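Protein E (Haemophilus influenzae, PDB 3ZH5) acts as a multifunctional surface adhesin that binds host epithelial cells and the host proteins vitronectin, laminin and plasminogen, contributing to serum resistance and immune evasion. Local coordinates at residues E30-D35 with Q40-D45; V23-D28 with Q69-N74; Y78-V83 with T114-A119; T10-R13 with I17-V20; L54-Y57 with Y63-S66. All coordinates share one frame; numbering follows the deposited sequence.

In the fold
The five contacts sample one antiparallel sheet and the helix 115-128 packed on it. Contact 2 lies close to the centre of the chain, where two strands that are not neighbours meet through a water. Contact 3, partly buried, is apolar and aromatic and seats the start of the helix. Contacts 1 and 4 lie at the surface and depend on directional hydrogen bonds: the first zips up a hairpin, the second ties a leading loop to a strand through one arginine. Contact 5, partly buried and across the chain's centre from contacts 1 and 3, combines a short backbone pairing with tyrosine packing. Contacts 1 and 2 share strand 25-34, contacts 2 and 5 strand 64-74.

Contact 1: E30-D35 with Q40-D45; sequences ESIWVD and QIVHFD. With EDO (1,2-ethanediol), chain C.
The hydroxyl of S31 sits between two backbone groups: OG accepts the amide of D45, N to OG 2.8 Å and nearly straight at 170°, and it also bonds to the carbonyl of D28. A first torsion of 79° tucks OG in between the serine's own N and carbonyl carbon, within reach of both groups. D45 in turn sends its carboxylate to R68 in a salt bridge. Beyond this point the backbones pair regularly. W33 N reaches H43 O at 2.8 Å, H43 N reaches W33 O at the same distance, and D35 N closes the run on I41 O at 3.0 Å.

On the face carrying W33 and H43, W33 CE3 stands over the centre of the H43 ring, 3.6 Å from H43 CD2, the six-membered ring of the indole standing edge-on at 86° to the imidazole. Both histidine nitrogens have partners: ND1 bonds to Y70 OH, and NE2 donates to O2 of a 1,2-ethanediol, probably from the crystallisation liquor, at 2.7 Å; O2 donates onward to D35 OD2. The other face is apolar: I32 CG2 lies against V42 CG1 at 3.5 Å, V34 meets V42, and helix 115-128 packs there, Y127 touching I32 and V34, I123 touching V42 and F44. This is an antiparallel beta hairpin, strands 25-34 and 41-50, one face packed on a helix and the other carrying an edge-to-face aromatic pair.

Contact 2: V23-D28 with Q69-N74; sequences VNYYID and QYKILN
Y25 and K71 approach from opposite directions on the side of the sheet that faces helix 115-128, and water provides most of what joins them. Taking the polar interactions first, one ordered water has three protein partners. The phenol oxygen of Y25 lies 2.6 Å from the water oxygen, which sits at the ring's edge and in its plane. The same water donates to Q69 OE1 at 2.8 Å and accepts from K71 NZ, also at 2.8 Å. Each of the two residues from strand 64-74 has a further protein partner: K71 NZ bonds to Q82, and Q69 NE2 to T85.

Direct packing is slight by comparison. Y25 OH touches K71 CE at 3.8 Å, and the long lysine chain gets there by bending once, at chi2 (-69°), and running extended from that point to NZ. Along its way K71 rests on F44, while the Y25 side chain leans on L116 of helix 115-128 and on A46 and V48 of the intervening strand 41-50.

Strands 25-34 and 64-74 are not neighbours in the sheet, so the bridge spans a strand rather than continuing backbone pairing. An ammonium group so near would probably polarise the water and make it a better donor, as to Q69 OE1. The chemistry implies a small polar network close to the centre of the chain, where a buried lysine nitrogen is satisfied by a glutamine and a water.

Contact 3: Y78-V83 with T114-A119; sequences YHLTQV and TTLYNA
This is an apolar and aromatic contact between a strand and a helix, in which Y78 and L80 of the region opening strand 79-88 meet Y117 and L116 of the first turn of helix 115-128. The two leucines touch through their methyl ends: L80 CD2 comes to 3.6 Å from L116 CD1 and lies 4.0 Å from L116 CB, the side chains crossing at about a right angle. L80 swings CG away from its own backbone nitrogen (chi1 -173°), which carries the branch to the helix. Around this pair L110 touches both leucines, L73 touches L80 and Y25 touches L116, completing a hydrophobic cluster.

The rings of Y78 and Y117 meet obliquely, with centroids 5.2 Å apart and planes at 58°. CE2 of Y78 stands over one face of the Y117 ring, offset toward its rim, and is 3.7 Å from Y117 CE2. The Y78 hydroxyl is occupied further along the helix, where it bonds to Q121.

Polar interactions serve the helix itself. T114 takes the N-cap position, its OG1 accepting the amide of Y117 at 3.2 Å and bonding as well to the carbonyl of T111. Cohesion across the interface therefore probably comes from shape and dispersion, whereas the T114 side chain caps the start of the helix, a division of labour between apolar side chains and a polar cap.

Contact 4: T10-R13 with I17-V20; sequences TDVR and IRLV
R18 and T10 form the one hydrogen bond across this contact: NH2 of the guanidinium donates to T10 O at 2.8 Å in a nearly straight line of 174°. The carbonyl oxygen lies in the guanidinium plane, yet relative to the carbonyl group the donor stands 38° above its plane, so it is not directed at a lone pair. V12 completes the first shell. Its CG2 methyl lies over one face of the flat group, displaced toward the rim, at 3.2 Å from R18 NH2 and 3.3 Å from each of CZ and NH1. That is close packing for a methyl on a charged planar group, and it covers that face while the edge keeps its bond.

The next layer explains how the guanidinium is held. The arginine chain leaves strand 16-19 extended and then turns at chi3 (-85°), which brings the flat group round beside the loop. NE bonds to the carbonyl of V23 and NH2 also bonds to the hydroxyl of Y26, both from the part of the chain that follows the strand. Three oxygen partners therefore fix the rotation of the group, and V12, which presses on the guanidinium, packs on Y26 too.

Further out, the backbone of strand 16-19 pairs with strand 25-34, I17 with I27 and L19 with Y25, while L19 reaches helix 115-128. R18 thus ties an irregular loop to the antiparallel hairpin formed by strands 16-19 and 25-34 at the surface.

Contact 5: L54-Y57 with Y63-S66; sequences LYVY and YARS
L54 and A64 face each other as an antiparallel hydrogen-bonded pair of unequal halves: A64 N donates to L54 O at 2.8 Å, while the return bond, L54 N to A64 O, is weak at 3.5 Å. The L54 carbonyl also receives the alpha C-H of Y63, CA to O 3.2 Å.

Outward from this pair the aromatic rings take over. The methylene of Y63 sits squarely over the centre of the Y55 ring, CB 4.0 Å from the centroid and 9° off the normal, a CH-pi contact. The two side chains run side by side, pointing the same way, and their rings are oblique to one another. With chi1 at 54°, the Y63 ring is led away from the pairing chain and reaches M4 and L6. On the side of A64, the Y57 ring brings CE1 to 4.0 Å from A64 CB, its edge turned toward the A64 amide, and V56 CG2 touches the same methyl at 4.2 Å. Y57 OH is bonded to the carbonyl of L96, and F87 packs on L54, V56 and A64.

Immediately afterwards R65 and S66 both face Y88 in a classic beta bulge. With one strong backbone bond, the short pairing probably draws much of its cohesion from tyrosine packing.

Contact 1: E30-D35 with Q40-D45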
# COMPACT_ATOMS: atom_id res chain seq x y z
N GLU A 30 10.23 -0.25 -4.49
CA GLU A 30 10.84 -1.32 -5.28
C GLU A 30 9.79 -2.03 -6.14
O GLU A 30 10.11 -2.54 -7.23
CB GLU A 30 11.53 -2.32 -4.36
CG GLU A 30 12.37 -3.39 -5.06
CD GLU A 30 11.52 -4.51 -5.66
OE1 GLU A 30 10.33 -4.61 -5.28
OE2 GLU A 30 12.04 -5.26 -6.52
N SER A 31 8.56 -2.04 -5.64
CA SER A 31 7.43 -2.71 -6.29
C SER A 31 6.79 -1.98 -7.47
O SER A 31 5.92 -2.55 -8.16
CB SER A 31 6.34 -2.94 -5.22
OG SER A 31 5.58 -1.78 -4.97
N ILE A 32 7.25 -0.77 -7.77
CA ILE A 32 6.61 0.07 -8.78
C ILE A 32 6.86 -0.46 -10.20
O ILE A 32 8.00 -0.79 -10.57
CB ILE A 32 7.09 1.55 -8.66
CG1 ILE A 32 6.57 2.13 -7.36
CG2 ILE A 32 6.69 2.41 -9.88
CD1 ILE A 32 7.05 3.52 -6.97
N TRP A 33 5.79 -0.56 -10.98
CA TRP A 33 5.89 -0.98 -12.41
C TRP A 33 5.11 0.00 -13.24
O TRP A 33 3.91 0.21 -13.02
CB TRP A 33 5.28 -2.33 -12.62
CG TRP A 33 5.42 -2.75 -14.02
CD1 TRP A 33 6.59 -2.98 -14.68
CD2 TRP A 33 4.36 -2.98 -14.98
NE1 TRP A 33 6.34 -3.36 -15.98
CE2 TRP A 33 4.97 -3.36 -16.18
CE3 TRP A 33 2.96 -2.90 -14.92
CZ2 TRP A 33 4.24 -3.67 -17.32
CZ3 TRP A 33 2.23 -3.21 -16.06
CH2 TRP A 33 2.87 -3.58 -17.24
N VAL A 34 5.78 0.66 -14.17
CA VAL A 34 5.09 1.59 -15.06
C VAL A 34 4.70 0.81 -16.30
O VAL A 34 5.54 0.18 -16.88
CB VAL A 34 5.98 2.75 -15.44
CG1 VAL A 34 5.31 3.63 -16.50
CG2 VAL A 34 6.33 3.58 -14.18
N ASP A 35 3.42 0.83 -16.66
CA ASP A 35 2.90 0.09 -17.84
C ASP A 35 3.58 0.48 -19.14
O ASP A 35 3.76 1.69 -19.44
CB ASP A 35 1.37 0.34 -17.94
CG ASP A 35 0.69 -0.56 -18.96
OD1 ASP A 35 0.66 -0.21 -20.15
OD2 ASP A 35 0.08 -1.55 -18.54
N GLN A 40 1.17 6.32 -18.30
CA GLN A 40 0.50 7.06 -17.22
C GLN A 40 -0.04 6.10 -16.16
O GLN A 40 -0.46 6.51 -15.08
CB GLN A 40 -0.62 7.95 -17.80
CG GLN A 40 -0.13 9.28 -18.42
CD GLN A 40 0.38 10.27 -17.35
OE1 GLN A 40 1.31 9.96 -16.61
NE2 GLN A 40 -0.27 11.44 -17.25
N ILE A 41 0.00 4.80 -16.47
CA ILE A 41 -0.58 3.82 -15.58
C ILE A 41 0.53 3.18 -14.75
O ILE A 41 1.52 2.72 -15.30
CB ILE A 41 -1.40 2.77 -16.38
CG1 ILE A 41 -2.69 3.42 -16.89
CG2 ILE A 41 -1.80 1.60 -15.49
CD1 ILE A 41 -3.61 2.48 -17.62
N VAL A 42 0.44 3.24 -13.42
CA VAL A 42 1.51 2.70 -12.60
C VAL A 42 0.99 1.74 -11.60
O VAL A 42 0.06 2.06 -10.87
CB VAL A 42 2.28 3.84 -11.83
CG1 VAL A 42 3.48 3.28 -11.10
CG2 VAL A 42 2.71 4.94 -12.79
N HIS A 43 1.65 0.60 -11.49
CA HIS A 43 1.32 -0.42 -10.50
C HIS A 43 2.28 -0.33 -9.32
O HIS A 43 3.50 -0.14 -9.50
CB HIS A 43 1.41 -1.86 -11.05
CG HIS A 43 0.50 -2.19 -12.20
ND1 HIS A 43 -0.02 -3.44 -12.38
CD2 HIS A 43 0.07 -1.45 -13.25
CE1 HIS A 43 -0.78 -3.46 -13.46
NE2 HIS A 43 -0.75 -2.25 -14.00
N PHE A 44 1.76 -0.49 -8.10
CA PHE A 44 2.61 -0.45 -6.90
C PHE A 44 2.00 -1.13 -5.71
O PHE A 44 0.78 -1.24 -5.64
CB PHE A 44 2.96 1.00 -6.53
CG PHE A 44 1.80 1.81 -6.02
CD1 PHE A 44 0.98 2.50 -6.89
CD2 PHE A 44 1.59 1.97 -4.67
CE1 PHE A 44 -0.06 3.29 -6.41
CE2 PHE A 44 0.55 2.75 -4.19
CZ PHE A 44 -0.27 3.41 -5.08
N ASP A 45 2.82 -1.58 -4.76
CA ASP A 45 2.30 -2.01 -3.45
C ASP A 45 2.25 -0.89 -2.42
O ASP A 45 3.20 -0.16 -2.23
CB ASP A 45 3.12 -3.14 -2.84
CG ASP A 45 3.02 -4.44 -3.63
OD1 ASP A 45 2.09 -4.59 -4.46
OD2 ASP A 45 3.86 -5.33 -3.37
C1 EDO C . -4.16 -1.77 -16.26
O1 EDO C . -5.32 -1.07 -16.76
C2 EDO C . -2.95 -1.51 -17.16
O2 EDO C . -1.70 -1.63 -16.43

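Contact 2: V23-D28 with Q69-N74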
# COMPACT_ATOMS: atom_id res chain seq x y z
N VAL A 23 1.74 7.91 9.38
CA VAL A 23 3.18 7.63 9.43
C VAL A 23 3.47 6.12 9.28
O VAL A 23 4.63 5.71 9.14
CB VAL A 23 3.86 8.18 10.70
CG1 VAL A 23 3.68 9.71 10.76
CG2 VAL A 23 3.31 7.52 11.96
N ASN A 24 2.44 5.29 9.29
CA ASN A 24 2.62 3.85 9.08
C ASN A 24 2.14 3.35 7.74
O ASN A 24 2.04 2.15 7.56
CB ASN A 24 1.92 3.07 10.19
CG ASN A 24 2.54 3.38 11.53
OD1 ASN A 24 3.76 3.32 11.65
ND2 ASN A 24 1.73 3.79 12.53
N TYR A 25 1.82 4.26 6.83
CA TYR A 25 1.36 3.85 5.50
C TYR A 25 2.48 4.23 4.54
O TYR A 25 2.96 5.37 4.59
CB TYR A 25 0.08 4.62 5.15
CG TYR A 25 -0.70 4.03 3.99
CD1 TYR A 25 -0.20 4.08 2.72
CD2 TYR A 25 -1.95 3.45 4.18
CE1 TYR A 25 -0.90 3.53 1.64
CE2 TYR A 25 -2.67 2.92 3.13
CZ TYR A 25 -2.14 2.96 1.85
OH TYR A 25 -2.83 2.43 0.78
N TYR A 26 2.91 3.29 3.71
CA TYR A 26 4.06 3.52 2.82
C TYR A 26 3.81 3.04 1.38
O TYR A 26 2.96 2.18 1.13
CB TYR A 26 5.28 2.72 3.31
CG TYR A 26 5.71 2.99 4.72
CD1 TYR A 26 5.09 2.35 5.80
CD2 TYR A 26 6.76 3.87 4.99
CE1 TYR A 26 5.50 2.61 7.13
CE2 TYR A 26 7.17 4.11 6.31
CZ TYR A 26 6.56 3.46 7.36
OH TYR A 26 6.97 3.74 8.67
N ILE A 27 4.55 3.60 0.45
CA ILE A 27 4.66 3.02 -0.91
C ILE A 27 5.93 2.20 -0.92
O ILE A 27 6.96 2.65 -0.44
CB ILE A 27 4.85 4.11 -1.96
CG1 ILE A 27 3.60 4.97 -2.06
CG2 ILE A 27 5.25 3.50 -3.34
CD1 ILE A 27 3.88 6.26 -2.71
N ASP A 28 5.88 0.97 -1.43
CA ASP A 28 7.08 0.18 -1.52
C ASP A 28 7.65 0.54 -2.88
O ASP A 28 7.11 0.15 -3.94
CB ASP A 28 6.79 -1.30 -1.31
CG ASP A 28 7.96 -2.22 -1.70
OD1 ASP A 28 9.05 -1.73 -2.07
OD2 ASP A 28 7.78 -3.46 -1.58
N GLN A 69 -0.82 -4.16 -0.08
CA GLN A 69 -1.94 -4.05 -1.00
C GLN A 69 -1.48 -3.62 -2.36
O GLN A 69 -0.83 -2.59 -2.51
CB GLN A 69 -2.95 -3.05 -0.49
CG GLN A 69 -3.65 -3.54 0.74
CD GLN A 69 -4.72 -2.61 1.21
OE1 GLN A 69 -4.50 -1.41 1.38
NE2 GLN A 69 -5.89 -3.15 1.42
N TYR A 70 -1.85 -4.41 -3.35
CA TYR A 70 -1.54 -4.12 -4.73
C TYR A 70 -2.46 -3.07 -5.28
O TYR A 70 -3.70 -3.27 -5.31
CB TYR A 70 -1.72 -5.40 -5.52
CG TYR A 70 -1.13 -5.40 -6.93
CD1 TYR A 70 -1.53 -4.46 -7.88
CD2 TYR A 70 -0.19 -6.33 -7.30
CE1 TYR A 70 -0.97 -4.47 -9.17
CE2 TYR A 70 0.37 -6.34 -8.56
CZ TYR A 70 -0.04 -5.42 -9.50
OH TYR A 70 0.56 -5.45 -10.79
N LYS A 71 -1.89 -1.97 -5.71
CA LYS A 71 -2.64 -0.86 -6.31
C LYS A 71 -2.28 -0.64 -7.78
O LYS A 71 -1.14 -0.89 -8.17
CB LYS A 71 -2.31 0.45 -5.56
CG LYS A 71 -2.53 0.36 -4.07
CD LYS A 71 -4.02 0.24 -3.70
CE LYS A 71 -4.19 0.59 -2.22
NZ LYS A 71 -5.53 0.29 -1.71
N ILE A 72 -3.22 -0.07 -8.54
CA ILE A 72 -2.96 0.41 -9.86
C ILE A 72 -3.49 1.82 -9.91
O ILE A 72 -4.69 2.08 -9.63
CB ILE A 72 -3.66 -0.44 -10.96
CG1 ILE A 72 -3.17 -1.89 -10.93
CG2 ILE A 72 -3.45 0.22 -12.32
CD1 ILE A 72 -3.96 -2.86 -11.78
N LEU A 73 -2.58 2.72 -10.26
CA LEU A 73 -2.87 4.13 -10.41
C LEU A 73 -2.84 4.60 -11.85
O LEU A 73 -1.87 4.38 -12.57
CB LEU A 73 -1.89 4.96 -9.54
CG LEU A 73 -1.90 6.47 -9.72
CD1 LEU A 73 -3.18 7.00 -9.10
CD2 LEU A 73 -0.64 7.10 -9.05
N ASN A 74 -3.89 5.31 -12.26
CA ASN A 74 -3.86 6.08 -13.48
C ASN A 74 -3.58 7.58 -13.23
O ASN A 74 -4.42 8.29 -12.69
CB ASN A 74 -5.17 5.91 -14.23
CG ASN A 74 -5.13 6.50 -15.61
OD1 ASN A 74 -4.14 7.10 -16.01
ND2 ASN A 74 -6.19 6.28 -16.37
O HOH W 1 -5.13 1.29 0.85

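Contact 3: Y78-V83 with T114-A119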
# COMPACT_ATOMS: atom_id res chain seq x y z
N TYR A 78 -6.29 10.16 -11.94
CA TYR A 78 -6.19 9.79 -10.53
C TYR A 78 -7.23 8.73 -10.11
O TYR A 78 -7.74 8.75 -8.98
CB TYR A 78 -6.27 11.04 -9.64
CG TYR A 78 -4.95 11.77 -9.39
CD1 TYR A 78 -4.03 11.94 -10.40
CD2 TYR A 78 -4.65 12.31 -8.13
CE1 TYR A 78 -2.82 12.59 -10.17
CE2 TYR A 78 -3.46 12.96 -7.89
CZ TYR A 78 -2.55 13.11 -8.92
OH TYR A 78 -1.35 13.74 -8.71
N HIS A 79 -7.50 7.77 -11.00
CA HIS A 79 -8.18 6.55 -10.58
C HIS A 79 -7.18 5.61 -9.96
O HIS A 79 -6.07 5.42 -10.51
CB HIS A 79 -8.84 5.83 -11.77
CG HIS A 79 -10.04 6.53 -12.32
ND1 HIS A 79 -10.79 6.03 -13.38
CD2 HIS A 79 -10.61 7.71 -11.99
CE1 HIS A 79 -11.74 6.89 -13.68
NE2 HIS A 79 -11.66 7.92 -12.85
N LEU A 80 -7.58 5.01 -8.86
CA LEU A 80 -6.74 4.12 -8.07
C LEU A 80 -7.54 2.86 -7.86
O LEU A 80 -8.62 2.91 -7.25
CB LEU A 80 -6.44 4.70 -6.68
CG LEU A 80 -5.40 3.87 -5.90
CD1 LEU A 80 -4.05 3.99 -6.55
CD2 LEU A 80 -5.23 4.34 -4.50
N THR A 81 -7.05 1.74 -8.37
CA THR A 81 -7.69 0.44 -8.18
C THR A 81 -7.00 -0.37 -7.10
O THR A 81 -5.75 -0.50 -7.08
CB THR A 81 -7.66 -0.32 -9.51
OG1 THR A 81 -8.23 0.52 -10.53
CG2 THR A 81 -8.34 -1.67 -9.42
N GLN A 82 -7.79 -0.89 -6.18
CA GLN A 82 -7.34 -1.86 -5.18
C GLN A 82 -7.51 -3.23 -5.80
O GLN A 82 -8.64 -3.61 -6.16
CB GLN A 82 -8.17 -1.75 -3.90
CG GLN A 82 -8.07 -2.91 -2.89
CD GLN A 82 -6.72 -3.22 -2.31
OE1 GLN A 82 -5.85 -2.35 -2.18
NE2 GLN A 82 -6.55 -4.47 -1.90
N VAL A 83 -6.41 -3.96 -5.91
CA VAL A 83 -6.41 -5.26 -6.60
C VAL A 83 -6.38 -6.44 -5.65
O VAL A 83 -7.08 -7.44 -5.85
CB VAL A 83 -5.19 -5.36 -7.56
CG1 VAL A 83 -5.03 -6.77 -8.12
CG2 VAL A 83 -5.37 -4.33 -8.65
N THR A 114 -5.90 13.61 1.30
CA THR A 114 -6.18 12.21 1.70
C THR A 114 -4.89 11.43 1.51
O THR A 114 -4.01 11.86 0.76
CB THR A 114 -7.28 11.50 0.85
OG1 THR A 114 -6.75 11.19 -0.44
CG2 THR A 114 -8.53 12.33 0.69
N THR A 115 -4.77 10.29 2.18
CA THR A 115 -3.48 9.62 2.24
C THR A 115 -3.11 9.12 0.86
O THR A 115 -1.94 9.20 0.42
CB THR A 115 -3.44 8.44 3.22
OG1 THR A 115 -3.71 8.91 4.55
CG2 THR A 115 -2.08 7.80 3.19
N LEU A 116 -4.08 8.58 0.15
CA LEU A 116 -3.72 7.97 -1.11
C LEU A 116 -3.50 9.02 -2.20
O LEU A 116 -2.74 8.79 -3.16
CB LEU A 116 -4.74 6.91 -1.49
CG LEU A 116 -4.44 5.63 -0.71
CD1 LEU A 116 -5.50 4.55 -0.92
CD2 LEU A 116 -3.10 5.12 -1.14
N TYR A 117 -4.12 10.19 -2.06
CA TYR A 117 -3.86 11.26 -2.99
C TYR A 117 -2.40 11.68 -2.91
O TYR A 117 -1.80 11.93 -3.94
CB TYR A 117 -4.76 12.44 -2.68
CG TYR A 117 -4.70 13.60 -3.64
CD1 TYR A 117 -3.77 14.62 -3.48
CD2 TYR A 117 -5.63 13.73 -4.67
CE1 TYR A 117 -3.74 15.70 -4.33
CE2 TYR A 117 -5.61 14.81 -5.54
CZ TYR A 117 -4.67 15.79 -5.37
OH TYR A 117 -4.64 16.88 -6.22
N ASN A 118 -1.83 11.76 -1.69
CA ASN A 118 -0.39 12.07 -1.53
C ASN A 118 0.47 11.06 -2.23
O ASN A 118 1.51 11.41 -2.87
CB ASN A 118 -0.04 12.15 -0.01
CG ASN A 118 1.44 12.53 0.27
OD1 ASN A 118 2.13 11.80 1.00
ND2 ASN A 118 1.90 13.68 -0.26
N ALA A 119 0.06 9.80 -2.16
CA ALA A 119 0.78 8.75 -2.85
C ALA A 119 0.78 9.03 -4.35
O ALA A 119 1.82 8.94 -4.98
CB ALA A 119 0.20 7.38 -2.60

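Contact 4: T10-R13 with I17-V20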
# COMPACT_ATOMS: atom_id res chain seq x y z
N THR A 10 9.65 3.18 13.62
CA THR A 10 9.78 4.59 13.31
C THR A 10 10.83 4.80 12.24
O THR A 10 10.69 5.68 11.39
CB THR A 10 10.25 5.41 14.53
OG1 THR A 10 9.60 4.95 15.72
CG2 THR A 10 9.97 6.89 14.30
N ASP A 11 11.89 4.01 12.30
CA ASP A 11 12.89 4.01 11.23
C ASP A 11 12.34 3.36 9.96
O ASP A 11 11.79 2.26 10.01
CB ASP A 11 14.15 3.29 11.68
CG ASP A 11 14.90 4.03 12.78
OD1 ASP A 11 14.67 5.26 12.94
OD2 ASP A 11 15.72 3.38 13.46
N VAL A 12 12.49 4.05 8.83
CA VAL A 12 11.93 3.60 7.56
C VAL A 12 12.92 2.75 6.75
O VAL A 12 14.05 3.17 6.46
CB VAL A 12 11.51 4.82 6.72
CG1 VAL A 12 10.84 4.40 5.44
CG2 VAL A 12 10.61 5.73 7.55
N ARG A 13 12.48 1.55 6.40
CA ARG A 13 13.21 0.68 5.48
C ARG A 13 13.49 1.37 4.14
O ARG A 13 12.62 2.02 3.56
CB ARG A 13 12.38 -0.59 5.27
CG ARG A 13 12.86 -1.55 4.20
CD ARG A 13 13.92 -2.47 4.73
NE ARG A 13 13.49 -3.22 5.91
CZ ARG A 13 12.87 -4.40 5.88
NH1 ARG A 13 12.58 -4.99 4.72
NH2 ARG A 13 12.54 -4.99 7.01
N ILE A 17 8.35 4.78 1.07
CA ILE A 17 8.05 6.17 1.05
C ILE A 17 6.87 6.36 2.01
O ILE A 17 5.79 5.81 1.81
CB ILE A 17 7.66 6.64 -0.33
CG1 ILE A 17 8.73 6.30 -1.39
CG2 ILE A 17 7.39 8.15 -0.29
CD1 ILE A 17 8.33 6.77 -2.77
N ARG A 18 7.08 7.15 3.05
CA ARG A 18 6.03 7.35 4.05
C ARG A 18 5.05 8.40 3.56
O ARG A 18 5.43 9.40 2.95
CB ARG A 18 6.68 7.75 5.38
CG ARG A 18 5.75 8.14 6.49
CD ARG A 18 6.62 8.53 7.69
NE ARG A 18 6.99 7.36 8.47
CZ ARG A 18 8.13 7.23 9.15
NH1 ARG A 18 9.04 8.20 9.15
NH2 ARG A 18 8.36 6.11 9.83
N LEU A 19 3.76 8.18 3.78
CA LEU A 19 2.78 9.11 3.28
C LEU A 19 2.34 10.08 4.34
O LEU A 19 2.44 9.81 5.53
CB LEU A 19 1.54 8.37 2.75
CG LEU A 19 1.98 7.43 1.63
CD1 LEU A 19 0.83 6.74 0.96
CD2 LEU A 19 2.82 8.22 0.59
N VAL A 20 1.80 11.18 3.88
CA VAL A 20 1.16 12.15 4.74
C VAL A 20 -0.12 11.55 5.37
O VAL A 20 -0.79 10.71 4.77
CB VAL A 20 0.85 13.43 3.92
CG1 VAL A 20 -0.21 14.27 4.56
CG2 VAL A 20 2.11 14.21 3.70

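Contact 5: L54-Y57 with Y63-S66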
# COMPACT_ATOMS: atom_id res chain seq x y z
N LEU A 54 -3.86 -8.47 13.61
CA LEU A 54 -5.04 -9.08 13.02
C LEU A 54 -4.84 -10.58 12.99
O LEU A 54 -3.84 -11.07 12.49
CB LEU A 54 -5.29 -8.54 11.61
CG LEU A 54 -5.58 -7.05 11.50
CD1 LEU A 54 -5.84 -6.67 10.04
CD2 LEU A 54 -6.75 -6.63 12.39
N TYR A 55 -5.79 -11.31 13.56
CA TYR A 55 -5.70 -12.77 13.61
C TYR A 55 -6.37 -13.34 12.38
O TYR A 55 -7.56 -13.66 12.41
CB TYR A 55 -6.34 -13.30 14.88
CG TYR A 55 -5.63 -12.86 16.14
CD1 TYR A 55 -5.85 -11.61 16.68
CD2 TYR A 55 -4.73 -13.69 16.77
CE1 TYR A 55 -5.20 -11.20 17.83
CE2 TYR A 55 -4.08 -13.31 17.91
CZ TYR A 55 -4.31 -12.06 18.44
OH TYR A 55 -3.65 -11.67 19.58
N VAL A 56 -5.59 -13.47 11.31
CA VAL A 56 -6.11 -13.88 10.00
C VAL A 56 -5.47 -15.17 9.50
O VAL A 56 -5.55 -15.50 8.33
CB VAL A 56 -5.85 -12.78 8.94
CG1 VAL A 56 -6.85 -11.65 9.08
CG2 VAL A 56 -4.42 -12.26 9.03
N TYR A 57 -4.82 -15.89 10.40
CA TYR A 57 -4.07 -17.07 10.03
C TYR A 57 -4.82 -18.30 10.44
O TYR A 57 -5.77 -18.20 11.22
CB TYR A 57 -2.72 -17.04 10.72
CG TYR A 57 -1.78 -16.06 10.10
CD1 TYR A 57 -1.82 -14.72 10.45
CD2 TYR A 57 -0.86 -16.46 9.15
CE1 TYR A 57 -0.97 -13.81 9.88
CE2 TYR A 57 0.00 -15.55 8.58
CZ TYR A 57 -0.06 -14.23 8.95
OH TYR A 57 0.79 -13.33 8.38
N TYR A 63 -0.82 -13.62 14.49
CA TYR A 63 -1.41 -12.36 14.05
C TYR A 63 -0.51 -11.63 13.07
O TYR A 63 0.71 -11.77 13.13
CB TYR A 63 -1.67 -11.46 15.25
CG TYR A 63 -0.43 -11.24 16.09
CD1 TYR A 63 -0.11 -12.11 17.12
CD2 TYR A 63 0.41 -10.16 15.85
CE1 TYR A 63 1.03 -11.91 17.90
CE2 TYR A 63 1.55 -9.94 16.64
CZ TYR A 63 1.85 -10.83 17.65
OH TYR A 63 2.97 -10.65 18.43
N ALA A 64 -1.10 -10.84 12.19
CA ALA A 64 -0.35 -10.11 11.19
C ALA A 64 0.17 -8.82 11.79
O ALA A 64 -0.51 -8.24 12.64
CB ALA A 64 -1.22 -9.79 10.00
N ARG A 65 1.34 -8.38 11.32
CA ARG A 65 1.92 -7.09 11.69
C ARG A 65 1.91 -6.06 10.57
O ARG A 65 2.04 -4.86 10.82
CB ARG A 65 3.36 -7.28 12.18
CG ARG A 65 3.44 -8.06 13.48
CD ARG A 65 4.85 -8.18 14.01
NE ARG A 65 4.87 -9.13 15.11
CZ ARG A 65 5.63 -9.01 16.20
NH1 ARG A 65 6.45 -7.97 16.34
NH2 ARG A 65 5.57 -9.93 17.15
N SER A 66 1.76 -6.50 9.32
CA SER A 66 1.62 -5.53 8.24
C SER A 66 0.70 -6.07 7.15
O SER A 66 0.34 -7.24 7.14
CB SER A 66 3.00 -5.16 7.66
OG SER A 66 3.62 -6.28 6.98